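Local coordinates for genome polyprotein (Rhinovirus C, PDB 6KU8) that probably cleaves the viral polyprotein as a chymotrypsin-like 3C cysteine protease, captured here with the inhibitor rupintrivir in its pocket, at residues 72-76 / 175-181; 99-105 / 116-122; 137-141 / 161-165. All coordinates share one frame; numbering follows the deposited sequence.

Contact 1: residues 72-76 / 175-181. With AG7 (4-{2-(4-fluoro-benzyl)-6-methyl-5-[(5-methyl-isoxazole-3-carbonyl)-amino]-4-oxo-heptanoylamino}-5-(2-oxo-pyrrolidin-3-yl)-pentanoic acid ethyl ester), chain B.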
loop_
_atom_site.group_PDB
_atom_site.type_symbol
_atom_site.label_atom_id
_atom_site.label_comp_id
_atom_site.label_asym_id
_atom_site.label_seq_id
_atom_site.Cartn_x
_atom_site.Cartn_y
_atom_site.Cartn_z
ATOM N N ASP A 72 -1.043 -10.483 -10.976
ATOM C CA ASP A 72 -1.132 -9.225 -10.242
ATOM C C ASP A 72 -0.453 -9.313 -8.883
ATOM O O ASP A 72 -0.646 -10.272 -8.137
ATOM C CB ASP A 72 -2.595 -8.851 -10.041
ATOM C CG ASP A 72 -3.203 -8.230 -11.262
ATOM O OD1 ASP A 72 -2.525 -7.388 -11.879
ATOM O OD2 ASP A 72 -4.357 -8.575 -11.594
ATOM N N THR A 73 0.340 -8.296 -8.557
ATOM C CA THR A 73 0.777 -8.103 -7.182
ATOM C C THR A 73 -0.234 -7.307 -6.360
ATOM O O THR A 73 -0.091 -7.237 -5.134
ATOM C CB THR A 73 2.124 -7.368 -7.126
ATOM O OG1 THR A 73 1.944 -6.022 -7.595
ATOM C CG2 THR A 73 3.172 -8.075 -7.966
ATOM N N GLU A 74 -1.228 -6.690 -6.998
ATOM C CA GLU A 74 -2.187 -5.757 -6.406
ATOM C C GLU A 74 -1.539 -4.397 -6.151
ATOM O O GLU A 74 -2.191 -3.503 -5.576
ATOM C CB GLU A 74 -2.788 -6.272 -5.085
ATOM C CG GLU A 74 -4.290 -6.493 -5.060
ATOM C CD GLU A 74 -5.089 -5.581 -5.993
ATOM O OE1 GLU A 74 -5.242 -5.934 -7.172
ATOM O OE2 GLU A 74 -5.608 -4.545 -5.542
ATOM N N ILE A 75 -0.283 -4.207 -6.541
ATOM C CA ILE A 75 0.396 -2.926 -6.429
ATOM C C ILE A 75 0.433 -2.244 -7.789
ATOM O O ILE A 75 0.894 -2.823 -8.782
ATOM C CB ILE A 75 1.818 -3.089 -5.873
ATOM C CG1 ILE A 75 1.762 -3.484 -4.401
ATOM C CG2 ILE A 75 2.596 -1.798 -6.070
ATOM C CD1 ILE A 75 3.040 -4.024 -3.903
ATOM N N THR A 76 -0.021 -0.996 -7.821
ATOM C CA THR A 76 0.117 -0.126 -8.974
ATOM C C THR A 76 0.968 1.072 -8.579
ATOM O O THR A 76 0.756 1.656 -7.511
ATOM C CB THR A 76 -1.257 0.322 -9.469
ATOM O OG1 THR A 76 -1.928 -0.800 -10.054
ATOM C CG2 THR A 76 -1.125 1.433 -10.485
ATOM N N ALA A 175 0.108 -6.640 0.044
ATOM C CA ALA A 175 0.996 -6.815 -1.100
ATOM C C ALA A 175 2.419 -6.461 -0.674
ATOM O O ALA A 175 2.672 -5.339 -0.226
ATOM C CB ALA A 175 0.545 -5.937 -2.272
ATOM N N ALA A 176 3.346 -7.405 -0.807
ATOM C CA ALA A 176 4.713 -7.148 -0.374
ATOM C C ALA A 176 5.302 -5.965 -1.136
ATOM O O ALA A 176 5.183 -5.872 -2.364
ATOM C CB ALA A 176 5.589 -8.386 -0.561
ATOM N N LEU A 177 5.897 -5.034 -0.397
ATOM C CA LEU A 177 6.703 -3.973 -0.997
ATOM C C LEU A 177 8.138 -4.485 -1.097
ATOM O O LEU A 177 8.726 -4.881 -0.086
ATOM C CB LEU A 177 6.636 -2.690 -0.168
ATOM C CG LEU A 177 5.286 -1.970 -0.142
ATOM C CD1 LEU A 177 5.279 -0.937 0.974
ATOM C CD2 LEU A 177 4.996 -1.313 -1.494
ATOM N N LEU A 178 8.683 -4.532 -2.314
ATOM C CA LEU A 178 10.044 -5.004 -2.530
ATOM C C LEU A 178 10.858 -3.906 -3.206
ATOM O O LEU A 178 10.382 -3.240 -4.131
ATOM C CB LEU A 178 10.058 -6.294 -3.359
ATOM C CG LEU A 178 9.218 -7.429 -2.773
ATOM C CD1 LEU A 178 9.018 -8.545 -3.803
ATOM C CD2 LEU A 178 9.851 -7.969 -1.488
ATOM N N ARG A 179 12.085 -3.700 -2.726
ATOM C CA ARG A 179 12.819 -2.507 -3.136
ATOM C C ARG A 179 13.026 -2.450 -4.643
ATOM O O ARG A 179 13.058 -1.356 -5.219
ATOM C CB ARG A 179 14.166 -2.427 -2.426
ATOM C CG ARG A 179 14.781 -1.016 -2.478
ATOM C CD ARG A 179 16.035 -0.968 -1.626
ATOM N NE ARG A 179 15.755 -1.463 -0.278
ATOM C CZ ARG A 179 16.694 -1.864 0.572
ATOM N NH1 ARG A 179 17.974 -1.847 0.199
ATOM N NH2 ARG A 179 16.353 -2.299 1.778
ATOM N N LYS A 180 13.168 -3.605 -5.298
ATOM C CA LYS A 180 13.382 -3.623 -6.742
ATOM C C LYS A 180 12.212 -3.032 -7.517
ATOM O O LYS A 180 12.399 -2.618 -8.668
ATOM C CB LYS A 180 13.648 -5.057 -7.225
ATOM C CG LYS A 180 12.463 -6.008 -7.028
ATOM C CD LYS A 180 12.794 -7.443 -7.461
ATOM C CE LYS A 180 11.698 -8.414 -7.004
ATOM N NZ LYS A 180 12.029 -9.835 -7.348
ATOM N N TYR A 181 11.009 -2.984 -6.925
ATOM C CA TYR A 181 9.897 -2.312 -7.592
ATOM C C TYR A 181 10.207 -0.843 -7.877
ATOM O O TYR A 181 9.661 -0.262 -8.823
ATOM C CB TYR A 181 8.633 -2.390 -6.734
ATOM C CG TYR A 181 8.013 -3.760 -6.565
ATOM C CD1 TYR A 181 8.338 -4.814 -7.424
ATOM C CD2 TYR A 181 7.088 -3.999 -5.552
ATOM C CE1 TYR A 181 7.749 -6.062 -7.280
ATOM C CE2 TYR A 181 6.512 -5.250 -5.396
ATOM C CZ TYR A 181 6.839 -6.275 -6.261
ATOM O OH TYR A 181 6.247 -7.517 -6.109
HETATM C C01 AG7 B . -11.411 -8.461 -0.841
HETATM C C02 AG7 B . -11.549 -7.449 -1.965
HETATM O O03 AG7 B . -10.842 -8.279 0.197
HETATM C C04 AG7 B . -10.554 -6.297 -1.917
HETATM C C05 AG7 B . -10.626 -5.713 -3.317
HETATM C C06 AG7 B . -9.791 -6.549 -4.300
HETATM C C07 AG7 B . -8.476 -6.864 -3.996
HETATM C C08 AG7 B . -7.719 -7.619 -4.878
HETATM C C09 AG7 B . -8.273 -8.070 -6.071
HETATM C C10 AG7 B . -9.589 -7.758 -6.379
HETATM C C11 AG7 B . -10.349 -7.000 -5.496
HETATM N N12 AG7 B . -10.174 -4.711 0.136
HETATM C C13 AG7 B . -10.811 -3.899 1.188
HETATM C C14 AG7 B . -10.237 -4.455 2.481
HETATM C C15 AG7 B . -10.878 -5.860 2.796
HETATM C C16 AG7 B . -10.543 -6.237 4.328
HETATM N N17 AG7 B . -11.609 -6.814 4.859
HETATM O O18 AG7 B . -9.509 -6.033 4.870
HETATM C C19 AG7 B . -10.710 -2.370 1.141
HETATM C C20 AG7 B . -10.652 -1.866 -0.309
HETATM C C21 AG7 B . -12.103 -1.482 -0.493
HETATM O O22 AG7 B . -12.759 -1.701 -1.700
HETATM O O23 AG7 B . -12.667 -1.030 0.444
HETATM C C47 AG7 B . -11.056 -5.372 -0.810
HETATM O O48 AG7 B . -12.222 -5.197 -0.696
HETATM C C50 AG7 B . -14.101 -1.324 -1.628
HETATM C C53 AG7 B . -14.653 -1.243 -3.051
HETATM C C57 AG7 B . -12.110 -9.755 -1.216
HETATM N N58 AG7 B . -11.800 -10.751 -0.265
HETATM C C59 AG7 B . -11.678 -12.092 -0.722
HETATM O O60 AG7 B . -11.795 -12.479 -1.842
HETATM C C78 AG7 B . -13.629 -9.579 -1.189
HETATM C C81 AG7 B . -14.386 -10.786 -1.759
HETATM F F1 AG7 B . -7.518 -8.820 -6.934
HETATM C C82 AG7 B . -14.079 -9.300 0.249
HETATM C C83 AG7 B . -12.720 -6.875 3.823
HETATM C C84 AG7 B . -12.218 -5.856 2.698
HETATM C C1 AG7 B . -11.403 -12.960 0.446
#
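Ile75 and Ala175 meet in a small, buried, apolar contact between the two halves of a chymotrypsin-like protease: residues 72-76 lead into strand 75-80 of the first barrel, while 175-181 close the last strand of the second sheet and run into a 3-10 turn. No hydrogen bond crosses, and the two segments bury only 237 Å² between them. The evidence for close fit is local. Ile75 CG1 lies 3.5 Å from Ala175 CB, tighter than usual for two carbons, and Ala175 CB also approaches Thr73 O at 3.2 Å. With CG1 set beside its own backbone N (chi1 -70°), Ile75 sends CD1 onward to Ala176 O at 3.2 Å, Leu177 CD2 at 4.1 Å and Tyr181 CE2 at 4.0 Å, so one methyl meets Ala176, Leu177 and Tyr181. Thr73 and Tyr181 approach from opposite directions, Thr73 CG2 reaching Tyr181 OH at 3.6 Å; that hydroxyl is hydrogen-bonded to Arg137. The other branch, Thr73 OG1, accepts from Ile75 N at 3.1 Å in an ST turn and also bonds to Leu65 O, which fixes the threonine's rotation and is consistent with a held corner at Glu74. The Glu74 side chain leaves the interface: its CD comes within 3.5 Å of C08 on the fluorobenzyl ring of the inhibitor, and OE2 is hydrogen-bonded to His43 ND1. This is consistent with Glu74 as the acidic member of a Cys150-His43-Glu74 triad, as in related 3C proteases. Around the contact, strand 55-66 borders Thr73 and Ile75 through Leu65, strand 37-41 packs on Ile75 through Val39, and strand 159-167 lies against Ile75 and Ala175 through Ile163 and Val165.

Contact 2: residues 99-105 / 116-122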
loop_
_atom_site.group_PDB
_atom_site.type_symbol
_atom_site.label_atom_id
_atom_site.label_comp_id
_atom_site.label_asym_id
_atom_site.label_seq_id
_atom_site.Cartn_x
_atom_site.Cartn_y
_atom_site.Cartn_z
ATOM N N GLU A 99 9.438 -12.879 7.109
ATOM C CA GLU A 99 8.527 -12.741 8.242
ATOM C C GLU A 99 8.929 -11.548 9.112
ATOM O O GLU A 99 10.115 -11.298 9.339
ATOM C CB GLU A 99 8.516 -14.034 9.065
ATOM C CG GLU A 99 7.787 -13.930 10.402
ATOM C CD GLU A 99 7.670 -15.270 11.105
ATOM O OE1 GLU A 99 7.699 -16.305 10.407
ATOM O OE2 GLU A 99 7.552 -15.285 12.350
ATOM N N TRP A 100 7.935 -10.805 9.599
ATOM C CA TRP A 100 8.157 -9.626 10.434
ATOM C C TRP A 100 7.313 -9.742 11.688
ATOM O O TRP A 100 6.163 -10.188 11.625
ATOM C CB TRP A 100 7.801 -8.313 9.705
ATOM C CG TRP A 100 8.608 -8.135 8.476
ATOM C CD1 TRP A 100 8.326 -8.624 7.241
ATOM C CD2 TRP A 100 9.866 -7.452 8.366
ATOM N NE1 TRP A 100 9.335 -8.293 6.356
ATOM C CE2 TRP A 100 10.292 -7.573 7.028
ATOM C CE3 TRP A 100 10.680 -6.765 9.277
ATOM C CZ2 TRP A 100 11.488 -7.016 6.567
ATOM C CZ3 TRP A 100 11.867 -6.208 8.822
ATOM C CH2 TRP A 100 12.263 -6.345 7.479
ATOM N N SER A 101 7.880 -9.352 12.828
ATOM C CA SER A 101 7.109 -9.324 14.062
ATOM C C SER A 101 6.709 -7.890 14.410
ATOM O O SER A 101 7.313 -6.912 13.947
ATOM C CB SER A 101 7.896 -9.967 15.221
ATOM O OG SER A 101 9.113 -9.291 15.457
ATOM N N ASN A 102 5.639 -7.781 15.195
ATOM C CA ASN A 102 5.212 -6.512 15.784
ATOM C C ASN A 102 4.990 -5.434 14.721
ATOM O O ASN A 102 5.388 -4.274 14.876
ATOM C CB ASN A 102 6.221 -6.049 16.840
ATOM C CG ASN A 102 6.474 -7.105 17.904
ATOM O OD1 ASN A 102 7.527 -7.735 17.934
ATOM N ND2 ASN A 102 5.503 -7.301 18.779
ATOM N N MET A 103 4.323 -5.823 13.638
ATOM C CA MET A 103 3.950 -4.894 12.583
ATOM C C MET A 103 2.665 -4.146 12.926
ATOM O O MET A 103 1.819 -4.615 13.694
ATOM C CB MET A 103 3.778 -5.635 11.257
ATOM C CG MET A 103 5.089 -5.868 10.524
ATOM S SD MET A 103 5.723 -4.281 9.946
ATOM C CE MET A 103 7.474 -4.656 9.761
ATOM N N HIS A 104 2.512 -2.977 12.310
ATOM C CA HIS A 104 1.333 -2.140 12.465
ATOM C C HIS A 104 0.662 -1.930 11.112
ATOM O O HIS A 104 1.316 -1.962 10.065
ATOM C CB HIS A 104 1.701 -0.768 13.069
ATOM C CG HIS A 104 2.096 -0.824 14.514
ATOM N ND1 HIS A 104 1.484 -0.055 15.481
ATOM C CD2 HIS A 104 3.024 -1.572 15.159
ATOM C CE1 HIS A 104 2.024 -0.321 16.658
ATOM N NE2 HIS A 104 2.959 -1.237 16.491
ATOM N N LEU A 105 -0.648 -1.724 11.135
ATOM C CA LEU A 105 -1.369 -1.208 9.977
ATOM C C LEU A 105 -1.730 0.239 10.269
ATOM O O LEU A 105 -2.295 0.536 11.328
ATOM C CB LEU A 105 -2.626 -2.031 9.677
ATOM C CG LEU A 105 -3.597 -1.487 8.606
ATOM C CD1 LEU A 105 -2.867 -1.220 7.343
ATOM C CD2 LEU A 105 -4.733 -2.476 8.341
ATOM N N ASP A 116 -3.780 3.629 13.591
ATOM C CA ASP A 116 -2.616 2.770 13.747
ATOM C C ASP A 116 -3.033 1.620 14.641
ATOM O O ASP A 116 -3.494 1.846 15.765
ATOM C CB ASP A 116 -1.426 3.515 14.358
ATOM C CG ASP A 116 -0.198 2.608 14.538
ATOM O OD1 ASP A 116 0.876 2.969 14.036
ATOM O OD2 ASP A 116 -0.304 1.532 15.165
ATOM N N VAL A 117 -2.887 0.394 14.151
ATOM C CA VAL A 117 -3.241 -0.777 14.941
ATOM C C VAL A 117 -2.134 -1.809 14.777
ATOM O O VAL A 117 -1.490 -1.892 13.724
ATOM C CB VAL A 117 -4.623 -1.343 14.522
ATOM C CG1 VAL A 117 -4.579 -1.868 13.100
ATOM C CG2 VAL A 117 -5.065 -2.413 15.473
ATOM N N GLU A 118 -1.885 -2.582 15.831
ATOM C CA GLU A 118 -0.877 -3.634 15.735
ATOM C C GLU A 118 -1.498 -4.868 15.090
ATOM O O GLU A 118 -2.452 -5.442 15.626
ATOM C CB GLU A 118 -0.292 -3.981 17.103
ATOM C CG GLU A 118 0.878 -4.973 16.967
ATOM C CD GLU A 118 1.702 -5.111 18.230
ATOM O OE1 GLU A 118 1.438 -4.356 19.202
ATOM O OE2 GLU A 118 2.610 -5.976 18.238
ATOM N N VAL A 119 -0.978 -5.281 13.929
ATOM C CA VAL A 119 -1.474 -6.528 13.337
ATOM C C VAL A 119 -0.637 -7.726 13.754
ATOM O O VAL A 119 -1.021 -8.870 13.469
ATOM C CB VAL A 119 -1.544 -6.453 11.799
ATOM C CG1 VAL A 119 -2.422 -5.270 11.372
ATOM C CG2 VAL A 119 -0.143 -6.331 11.200
ATOM N N GLY A 120 0.488 -7.508 14.430
ATOM C CA GLY A 120 1.283 -8.615 14.912
ATOM C C GLY A 120 2.270 -9.131 13.887
ATOM O O GLY A 120 2.891 -8.352 13.156
ATOM N N THR A 121 2.418 -10.447 13.825
ATOM C CA THR A 121 3.386 -11.064 12.928
ATOM C C THR A 121 2.846 -11.096 11.506
ATOM O O THR A 121 1.661 -11.366 11.273
ATOM C CB THR A 121 3.721 -12.485 13.393
ATOM O OG1 THR A 121 4.336 -12.420 14.677
ATOM C CG2 THR A 121 4.675 -13.177 12.421
ATOM N N VAL A 122 3.724 -10.795 10.556
ATOM C CA VAL A 122 3.402 -10.778 9.144
ATOM C C VAL A 122 4.259 -11.852 8.485
ATOM O O VAL A 122 5.488 -11.837 8.627
ATOM C CB VAL A 122 3.661 -9.387 8.535
ATOM C CG1 VAL A 122 3.563 -9.421 7.021
ATOM C CG2 VAL A 122 2.740 -8.319 9.167
HETATM O O HOH W 1 4.436 -10.155 16.349
#
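Asp116 meets His104 near the start of strand 115-130, whose residues 116-122 pair antiparallel with 99-105 in a hairpin of the second beta-sheet domain of the chymotrypsin-like fold. Asp116 OD2 lies at the edge of the His104 ring, 2.4 Å from ND1 in line with its N-H, too short to take at face value. The carboxylate is turned 68° from the ring plane. Val117 and Leu105 exchange two backbone hydrogen bonds, and Val117 CG1 touches Leu105 CB at 3.9 Å. Glu118 places CA over one face of the His104 ring, 4.3 Å from its centroid and 9° off the normal, a CH-pi contact. Its extended chain, with CG anti to the backbone N (chi1 -174°), carries OE2 alongside Asn102, whose ND2 donates to it at 3.2 Å. Val119 and Gly120 both donate to Met103 O, from the same face of its carbonyl plane, at 2.9 Å from Val119 N and 3.3 Å from Gly120 N: a classic beta bulge. Thr121 OG1 shares a water with Asn102 N. The register slips by one between Met103 and Trp100, a second bulge; Val122 and Trp100 then form an antiparallel hydrogen-bonded pair. The Val122 and Met103 side chains cross at about a right angle, Val122 CG2 lying 3.6 Å from Met103 CB. Strand 153-156 packs on Met103, Leu105 and Val122 through Ile154, and strand 138-141 covers Val119 and Val122.

Contact 3: residues 137-141 / 161-165. With AG7 (4-{2-(4-fluoro-benzyl)-6-methyl-5-[(5-methyl-isoxazole-3-carbonyl)-amino]-4-oxo-heptanoylamino}-5-(2-oxo-pyrrolidin-3-yl)-pentanoic acid ethyl ester), chain B.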
loop_
_atom_site.group_PDB
_atom_site.type_symbol
_atom_site.label_atom_id
_atom_site.label_comp_id
_atom_site.label_asym_id
_atom_site.label_seq_id
_atom_site.Cartn_x
_atom_site.Cartn_y
_atom_site.Cartn_z
ATOM N N ARG A 137 2.595 -12.867 -4.108
ATOM C CA ARG A 137 3.522 -12.163 -3.220
ATOM C C ARG A 137 2.808 -11.467 -2.063
ATOM O O ARG A 137 3.188 -10.369 -1.649
ATOM C CB ARG A 137 4.366 -11.160 -4.003
ATOM C CG ARG A 137 5.198 -11.801 -5.133
ATOM C CD ARG A 137 6.023 -10.769 -5.883
ATOM N NE ARG A 137 6.888 -11.395 -6.878
ATOM C CZ ARG A 137 7.498 -10.752 -7.868
ATOM N NH1 ARG A 137 7.360 -9.439 -8.003
ATOM N NH2 ARG A 137 8.241 -11.434 -8.737
ATOM N N LEU A 138 1.776 -12.111 -1.525
ATOM C CA LEU A 138 1.043 -11.561 -0.391
ATOM C C LEU A 138 1.721 -11.929 0.921
ATOM O O LEU A 138 2.275 -13.023 1.060
ATOM C CB LEU A 138 -0.395 -12.072 -0.379
ATOM C CG LEU A 138 -1.276 -11.472 -1.471
ATOM C CD1 LEU A 138 -2.608 -12.208 -1.474
ATOM C CD2 LEU A 138 -1.453 -9.972 -1.227
ATOM N N LEU A 139 1.679 -10.996 1.875
ATOM C CA LEU A 139 2.008 -11.247 3.272
ATOM C C LEU A 139 0.691 -11.297 4.054
ATOM O O LEU A 139 -0.232 -10.533 3.759
ATOM C CB LEU A 139 2.930 -10.151 3.825
ATOM C CG LEU A 139 4.154 -9.759 2.984
ATOM C CD1 LEU A 139 4.955 -8.614 3.626
ATOM C CD2 LEU A 139 5.017 -10.985 2.741
ATOM N N LYS A 140 0.582 -12.219 5.018
ATOM C CA LYS A 140 -0.671 -12.401 5.747
ATOM C C LYS A 140 -0.486 -12.066 7.221
ATOM O O LYS A 140 0.570 -12.330 7.804
ATOM C CB LYS A 140 -1.207 -13.835 5.605
ATOM C CG LYS A 140 -2.640 -14.019 6.167
ATOM C CD LYS A 140 -2.744 -15.038 7.291
ATOM C CE LYS A 140 -1.468 -15.206 8.065
ATOM N NZ LYS A 140 -1.497 -16.414 8.949
ATOM N N TYR A 141 -1.522 -11.461 7.821
ATOM C CA TYR A 141 -1.498 -11.157 9.244
ATOM C C TYR A 141 -2.826 -11.573 9.866
ATOM O O TYR A 141 -3.888 -11.422 9.249
ATOM C CB TYR A 141 -1.198 -9.655 9.523
ATOM C CG TYR A 141 -1.497 -8.734 8.345
ATOM C CD1 TYR A 141 -2.629 -7.932 8.324
ATOM C CD2 TYR A 141 -0.642 -8.681 7.256
ATOM C CE1 TYR A 141 -2.902 -7.100 7.232
ATOM C CE2 TYR A 141 -0.908 -7.872 6.168
ATOM C CZ TYR A 141 -2.035 -7.086 6.160
ATOM O OH TYR A 141 -2.285 -6.275 5.080
ATOM N N VAL A 161 6.743 -2.518 4.724
ATOM C CA VAL A 161 6.796 -3.903 4.299
ATOM C C VAL A 161 5.650 -4.306 3.377
ATOM O O VAL A 161 5.813 -5.261 2.596
ATOM C CB VAL A 161 6.858 -4.786 5.564
ATOM C CG1 VAL A 161 5.701 -5.750 5.703
ATOM C CG2 VAL A 161 8.239 -5.410 5.738
ATOM N N ALA A 162 4.522 -3.601 3.386
ATOM C CA ALA A 162 3.408 -3.950 2.505
ATOM C C ALA A 162 2.395 -2.814 2.512
ATOM O O ALA A 162 2.449 -1.925 3.360
ATOM C CB ALA A 162 2.728 -5.264 2.932
ATOM N N ILE A 163 1.489 -2.836 1.529
ATOM C CA ILE A 163 0.248 -2.075 1.598
ATOM C C ILE A 163 -0.906 -3.065 1.705
ATOM O O ILE A 163 -0.890 -4.137 1.085
ATOM C CB ILE A 163 0.067 -1.120 0.397
ATOM C CG1 ILE A 163 -0.051 -1.923 -0.910
ATOM C CG2 ILE A 163 1.205 -0.060 0.400
ATOM C CD1 ILE A 163 -0.475 -1.083 -2.119
ATOM N N HIS A 164 -1.892 -2.712 2.515
ATOM C CA HIS A 164 -3.017 -3.596 2.761
ATOM C C HIS A 164 -3.898 -3.687 1.523
ATOM O O HIS A 164 -4.263 -2.657 0.945
ATOM C CB HIS A 164 -3.844 -3.088 3.939
ATOM C CG HIS A 164 -4.951 -4.015 4.292
ATOM N ND1 HIS A 164 -4.718 -5.241 4.872
ATOM C CD2 HIS A 164 -6.282 -3.950 4.060
ATOM C CE1 HIS A 164 -5.867 -5.873 5.031
ATOM N NE2 HIS A 164 -6.829 -5.117 4.535
ATOM N N VAL A 165 -4.270 -4.912 1.119
ATOM C CA VAL A 165 -5.039 -5.026 -0.124
ATOM C C VAL A 165 -6.264 -5.938 -0.015
ATOM O O VAL A 165 -7.122 -5.918 -0.900
ATOM C CB VAL A 165 -4.147 -5.481 -1.299
ATOM C CG1 VAL A 165 -3.101 -4.420 -1.637
ATOM C CG2 VAL A 165 -3.500 -6.848 -1.001
HETATM C C01 AG7 B . -11.411 -8.461 -0.841
HETATM C C02 AG7 B . -11.549 -7.449 -1.965
HETATM O O03 AG7 B . -10.842 -8.279 0.197
HETATM C C04 AG7 B . -10.554 -6.297 -1.917
HETATM C C05 AG7 B . -10.626 -5.713 -3.317
HETATM C C06 AG7 B . -9.791 -6.549 -4.300
HETATM C C07 AG7 B . -8.476 -6.864 -3.996
HETATM C C08 AG7 B . -7.719 -7.619 -4.878
HETATM C C09 AG7 B . -8.273 -8.070 -6.071
HETATM C C10 AG7 B . -9.589 -7.758 -6.379
HETATM C C11 AG7 B . -10.349 -7.000 -5.496
HETATM N N12 AG7 B . -10.174 -4.711 0.136
HETATM C C13 AG7 B . -10.811 -3.899 1.188
HETATM C C14 AG7 B . -10.237 -4.455 2.481
HETATM C C15 AG7 B . -10.878 -5.860 2.796
HETATM C C16 AG7 B . -10.543 -6.237 4.328
HETATM N N17 AG7 B . -11.609 -6.814 4.859
HETATM O O18 AG7 B . -9.509 -6.033 4.870
HETATM C C19 AG7 B . -10.710 -2.370 1.141
HETATM C C20 AG7 B . -10.652 -1.866 -0.309
HETATM C C21 AG7 B . -12.103 -1.482 -0.493
HETATM O O22 AG7 B . -12.759 -1.701 -1.700
HETATM O O23 AG7 B . -12.667 -1.030 0.444
HETATM C C47 AG7 B . -11.056 -5.372 -0.810
HETATM O O48 AG7 B . -12.222 -5.197 -0.696
HETATM C C50 AG7 B . -14.101 -1.324 -1.628
HETATM C C53 AG7 B . -14.653 -1.243 -3.051
HETATM C C57 AG7 B . -12.110 -9.755 -1.216
HETATM N N58 AG7 B . -11.800 -10.751 -0.265
HETATM C C59 AG7 B . -11.678 -12.092 -0.722
HETATM O O60 AG7 B . -11.795 -12.479 -1.842
HETATM C C78 AG7 B . -13.629 -9.579 -1.189
HETATM C C81 AG7 B . -14.386 -10.786 -1.759
HETATM F F1 AG7 B . -7.518 -8.820 -6.934
HETATM C C82 AG7 B . -14.079 -9.300 0.249
HETATM C C83 AG7 B . -12.720 -6.875 3.823
HETATM C C84 AG7 B . -12.218 -5.856 2.698
HETATM C C1 AG7 B . -11.403 -12.960 0.446
#
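His164 joins Tyr141 to the bound inhibitor, one ring nitrogen serving each. On the ligand side His164 NE2 donates to O18, the lactam carbonyl of the inhibitor, at 2.9 Å with an N-H...O angle of 165°; the lactam is generally taken to mimic the P1 glutamine of substrates, so this edge belongs to the S1 pocket. Val165 O next door takes a weak bond from inhibitor N12, 3.4 Å away. Behind this first shell, Tyr141 OH and His164 ND1 are hydrogen-bonded at 2.7 Å, either being a possible donor. The two rings meet rim to rim, with planes at 51°, and ND1 lies in the plane of the tyrosine ring. Chi1 of -176° puts His164 CG anti to the backbone N, and with chi2 the ring is turned so that ND1 meets Tyr141 and NE2 the ligand, a geometry expected to hold its rotation. Farther back the contact is apolar. Leu138 CD2 reaches Val165 CG2 at 3.7 Å, while the Leu139 and Val161 side chains cross at about a right angle, Leu139 CD1 lying 3.6 Å from Val161 CG1 and 4.1 Å from Ala162 CB. The axes of 138-141 and 161-165 come within 8.3 Å, the strands packing through side chains without backbone bonds. Strand 153-156 lies against Tyr141, Val161 and Ala162 through Ile154, and strand 172-176 pairs with both 138-141 and 159-167.

In the fold
All three contacts reach the second, seven-stranded antiparallel sheet, and contact 1 ties it to the first barrel. Along the chain contact 1 closes the widest loop; contacts 2 and 3 follow one another inside it. Contact 3 stands between the others: its centre is about 9 Å from that of contact 1 and about 10 Å from that of contact 2, whereas contacts 1 and 2 are about 18 Å apart, centre to centre, and do not touch. Strand 115-130 of contact 2 pairs with strand 138-141 of contact 3. Contacts 1 and 3 both touch the inhibitor, so the interdomain seam and the specificity pocket share one framework.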